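Local coordinates for NAD(P)H-flavin oxidoreductase (Staphylococcus epidermidis ATCC 12228, PDB 3GBH) that probably uses NAD(P)H to reduce flavin or other substrates through bound FMN, as a member of the nitroreductase family, at the interface of chains A and B. Residues are numbered along the deposited sequence; one frame, centred on the assembly and turned at random. Chains: chain A/B, NAD(P)H-flavin oxidoreductase.

Contacts 1 and 2 lie about 32 Å apart, measured between the centres of their C-alpha atoms, and share no residue. They do share a design. The C-terminal segment of one chain supplies residues 201-204 to contact 1, and that of the other supplies 211-213 to contact 2. Because the interface is two-fold symmetric, each chain's segment makes both contacts, first with the partner's 43-52 region and the helix 98-107, then with strand 54-59. Contact 1 relies on side-chain amides beside the FMN pocket, contact 2 on strand pairing. This reciprocal exchange of tails fits the dimer typical of nitroreductases; the deposited assembly holds four chains.

Contact 1: the interface of chains A and B. Residues chain A 201-204; chain B 43, 50, 52, 101, 105, 110.
The extended backbone of A:Ser201 to A:Leu204 passes B:Asn50 and B:Gln52, both of which have positive phi, with their side-chain amides facing it. B:Asn50 ND2, an amide nitrogen, donates to the carbonyl A:Val202 O at 2.9 Å, nearly straight at the hydrogen (171°). The same oxygen accepts A:Arg203 NH1 from above its carbonyl plane, so two donors grip it. B:Gln52 OE1 answers from further along, taking the amide A:Leu204 N on an in-plane lone pair at 2.9 Å. Its own NE2 is tied back to B:Asn50 O at 3.0 Å, which should fix the amide's rotation.

A:Arg203 is bent at chi2 (-72°), folding its guanidinium back toward A:Ser201, where NH1 also reaches the hydroxyl OG at 2.8 Å. B:Asn50 OD1 lies over one face of this group, 3.1 Å above the plane and toward its rim, with the two planes 65° apart; no N-H points at it.

Apolar groups line the other flank: A:Leu204 CD2 meets B:Ile101 CG1 at 3.6 Å, and A:Val202 CG1 meets B:Ile101 CG2 at 3.9 Å. A water bridges A:Leu204 O and B:Thr43 OG1.

A:Ser201 and A:Arg203 belong to the FMN pocket, as does B:Asn50, so this loop, laid between the 3-10 helix 48-50 and helix 98-107 of chain B, borders a flavin site apparently built by both subunits.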
# COMPACT_ATOMS: atom_id res chain seq x y z
N SER A 201 26.98 11.18 8.46
CA SER A 201 27.45 11.91 9.61
C SER A 201 28.15 10.96 10.58
O SER A 201 27.93 9.76 10.54
CB SER A 201 26.30 12.60 10.30
OG SER A 201 25.36 11.63 10.70
N VAL A 202 29.03 11.53 11.40
CA VAL A 202 29.88 10.80 12.33
C VAL A 202 29.18 10.70 13.69
O VAL A 202 28.32 11.55 14.01
CB VAL A 202 31.24 11.56 12.49
CG1 VAL A 202 31.10 12.81 13.37
CG2 VAL A 202 32.33 10.65 13.02
N ARG A 203 29.54 9.67 14.48
CA ARG A 203 29.14 9.56 15.87
C ARG A 203 30.37 9.33 16.72
O ARG A 203 31.34 8.74 16.26
CB ARG A 203 28.13 8.45 16.09
CG ARG A 203 26.81 8.67 15.34
CD ARG A 203 26.00 9.80 15.99
NE ARG A 203 24.68 9.95 15.36
CZ ARG A 203 24.48 10.49 14.16
NH1 ARG A 203 25.49 10.95 13.45
NH2 ARG A 203 23.25 10.55 13.65
N LEU A 204 30.33 9.85 17.94
CA LEU A 204 31.34 9.64 18.95
C LEU A 204 31.52 8.15 19.25
O LEU A 204 30.55 7.38 19.22
CB LEU A 204 30.90 10.32 20.24
CG LEU A 204 30.88 11.85 20.25
CD1 LEU A 204 30.14 12.39 21.47
CD2 LEU A 204 32.28 12.34 20.23
N THR B 43 22.85 5.41 19.57
CA THR B 43 23.50 6.72 19.41
C THR B 43 23.67 7.11 17.93
O THR B 43 24.22 8.17 17.64
CB THR B 43 24.86 6.74 20.11
OG1 THR B 43 25.67 5.67 19.61
CG2 THR B 43 24.66 6.61 21.62
N ASN B 50 24.36 17.69 15.42
CA ASN B 50 25.10 16.46 15.67
C ASN B 50 25.99 16.51 16.92
O ASN B 50 27.03 15.86 16.97
CB ASN B 50 25.92 16.09 14.44
CG ASN B 50 26.32 14.63 14.42
OD1 ASN B 50 25.59 13.76 14.92
ND2 ASN B 50 27.49 14.35 13.85
N GLN B 52 25.31 15.48 19.97
CA GLN B 52 25.32 14.23 20.74
C GLN B 52 25.52 14.47 22.25
O GLN B 52 26.48 14.01 22.83
CB GLN B 52 26.42 13.35 20.20
CG GLN B 52 26.21 12.98 18.74
CD GLN B 52 27.44 12.36 18.14
OE1 GLN B 52 27.87 11.25 18.54
NE2 GLN B 52 28.08 13.10 17.24
N ILE B 101 34.09 15.91 17.40
CA ILE B 101 33.05 15.38 16.54
C ILE B 101 33.27 15.83 15.10
O ILE B 101 33.32 15.01 14.14
CB ILE B 101 31.62 15.86 17.04
CG1 ILE B 101 31.27 15.20 18.37
CG2 ILE B 101 30.51 15.52 16.05
CD1 ILE B 101 30.02 15.82 19.07
N ALA B 105 34.59 14.01 11.50
CA ALA B 105 33.97 14.11 10.19
C ALA B 105 34.98 14.42 9.07
O ALA B 105 34.84 13.95 7.93
CB ALA B 105 32.86 15.17 10.19
N LEU B 110 33.91 13.11 5.39
CA LEU B 110 32.53 13.53 5.22
C LEU B 110 32.40 15.03 5.01
O LEU B 110 31.39 15.50 4.53
CB LEU B 110 31.72 13.10 6.42
CG LEU B 110 31.87 11.61 6.78
CD1 LEU B 110 31.02 11.26 7.96
CD2 LEU B 110 31.54 10.73 5.59
O HOH W 1 28.22 7.09 20.30

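Contact 2: the interface of chains A and B. Residues chain A 56-59, 176, 178; chain B 211-213.
B:Glu211 to B:Leu213, the very C-terminus of chain B, pair in parallel with A:Ile56 to A:Val58, the exchanged C-terminal strand characteristic of nitroreductase dimers. The evidence is a run of backbone bonds: B:Glu211 N to A:Ile56 O at 3.0 Å, A:Val58 N to B:Glu211 O at 2.9 Å, and B:Leu213 N to A:Val58 O at 2.9 Å. A:Val58 thus uses both its N-H and its carbonyl on the incoming strand.

Among the side chains, A:Tyr178 and B:Glu211 meet tip to tip. The phenol OH donates to the carboxylate OE2 at 2.6 Å, on the anti lone pair, away from the other oxygen. Ring and carboxylate are nearly coplanar, 8° apart, so the acid approaches the hydroxyl end of the ring and not its face. B:Glu211 has CG between its backbone N and carbonyl carbon (chi1 73°) and is extended beyond, which carries the carboxylate out to the tyrosine.

A:Val58 and B:Phe212 lie side by side, pointing the same way, with CG1 against the ring carbon CD1 at 3.7 Å. B:Leu213 CD1 touches both A:Ile176 CG2 (3.6 Å), the two side chains crossing at about a right angle, and A:Ala57 CB (3.8 Å).

Behind the tyrosine, A:Ile176, at the end of helix 172-176, also sets CG2 over the centre of the A:Tyr178 ring, 3.4 Å above its plane, so the methyl lies against the ring whose hydroxyl meets B:Glu211.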
# COMPACT_ATOMS: atom_id res chain seq x y z
N ILE A 56 0.18 16.96 16.83
CA ILE A 56 0.93 17.07 15.58
C ILE A 56 0.14 17.90 14.59
O ILE A 56 -0.98 17.52 14.22
CB ILE A 56 1.21 15.66 14.92
CG1 ILE A 56 1.83 14.69 15.91
CG2 ILE A 56 2.12 15.81 13.70
CD1 ILE A 56 1.83 13.27 15.39
N ALA A 57 0.68 19.05 14.22
CA ALA A 57 0.22 19.82 13.09
C ALA A 57 0.88 19.28 11.84
O ALA A 57 2.11 19.38 11.72
CB ALA A 57 0.58 21.30 13.27
N VAL A 58 0.10 18.68 10.95
CA VAL A 58 0.62 18.16 9.67
C VAL A 58 0.47 19.27 8.61
O VAL A 58 -0.59 19.43 8.00
CB VAL A 58 -0.10 16.84 9.21
CG1 VAL A 58 0.60 16.28 7.95
CG2 VAL A 58 -0.14 15.79 10.36
N VAL A 59 1.52 20.06 8.44
CA VAL A 59 1.48 21.21 7.52
C VAL A 59 1.78 20.78 6.10
O VAL A 59 2.93 20.52 5.75
CB VAL A 59 2.43 22.33 7.97
CG1 VAL A 59 2.37 23.46 6.99
CG2 VAL A 59 2.04 22.80 9.36
N ILE A 176 0.02 29.20 13.52
CA ILE A 176 -0.75 28.00 13.17
C ILE A 176 -2.18 28.03 13.73
O ILE A 176 -3.04 27.27 13.29
CB ILE A 176 -0.04 26.75 13.76
CG1 ILE A 176 1.13 26.34 12.86
CG2 ILE A 176 -0.97 25.56 13.94
CD1 ILE A 176 1.49 24.90 13.04
N TYR A 178 -2.77 27.89 17.29
CA TYR A 178 -2.83 27.18 18.57
C TYR A 178 -2.52 28.14 19.72
O TYR A 178 -1.74 29.07 19.55
CB TYR A 178 -1.84 26.01 18.60
CG TYR A 178 -2.06 24.89 17.59
CD1 TYR A 178 -3.20 24.83 16.80
CD2 TYR A 178 -1.13 23.86 17.46
CE1 TYR A 178 -3.38 23.80 15.87
CE2 TYR A 178 -1.31 22.82 16.55
CZ TYR A 178 -2.43 22.80 15.76
OH TYR A 178 -2.62 21.79 14.85
N GLU B 211 -3.74 16.86 13.21
CA GLU B 211 -4.63 17.41 12.22
C GLU B 211 -3.88 17.91 11.00
O GLU B 211 -2.73 18.28 11.09
CB GLU B 211 -5.46 18.53 12.82
CG GLU B 211 -4.70 19.79 13.08
CD GLU B 211 -5.59 20.93 13.49
OE1 GLU B 211 -6.73 21.02 13.02
OE2 GLU B 211 -5.13 21.77 14.28
N PHE B 212 -4.55 17.94 9.87
CA PHE B 212 -3.94 18.37 8.63
C PHE B 212 -4.21 19.85 8.40
O PHE B 212 -5.33 20.27 8.49
CB PHE B 212 -4.49 17.55 7.46
CG PHE B 212 -4.12 16.11 7.54
CD1 PHE B 212 -2.94 15.66 7.01
CD2 PHE B 212 -4.95 15.20 8.17
CE1 PHE B 212 -2.58 14.33 7.10
CE2 PHE B 212 -4.60 13.86 8.26
CZ PHE B 212 -3.41 13.43 7.73
N LEU B 213 -3.18 20.62 8.08
CA LEU B 213 -3.30 22.07 7.87
C LEU B 213 -2.80 22.50 6.50
O LEU B 213 -1.94 21.85 5.91
CB LEU B 213 -2.50 22.80 8.95
CG LEU B 213 -2.97 22.56 10.39
CD1 LEU B 213 -2.05 23.28 11.36
CD2 LEU B 213 -4.41 23.03 10.54
OXT LEU B 213 -3.24 23.51 5.94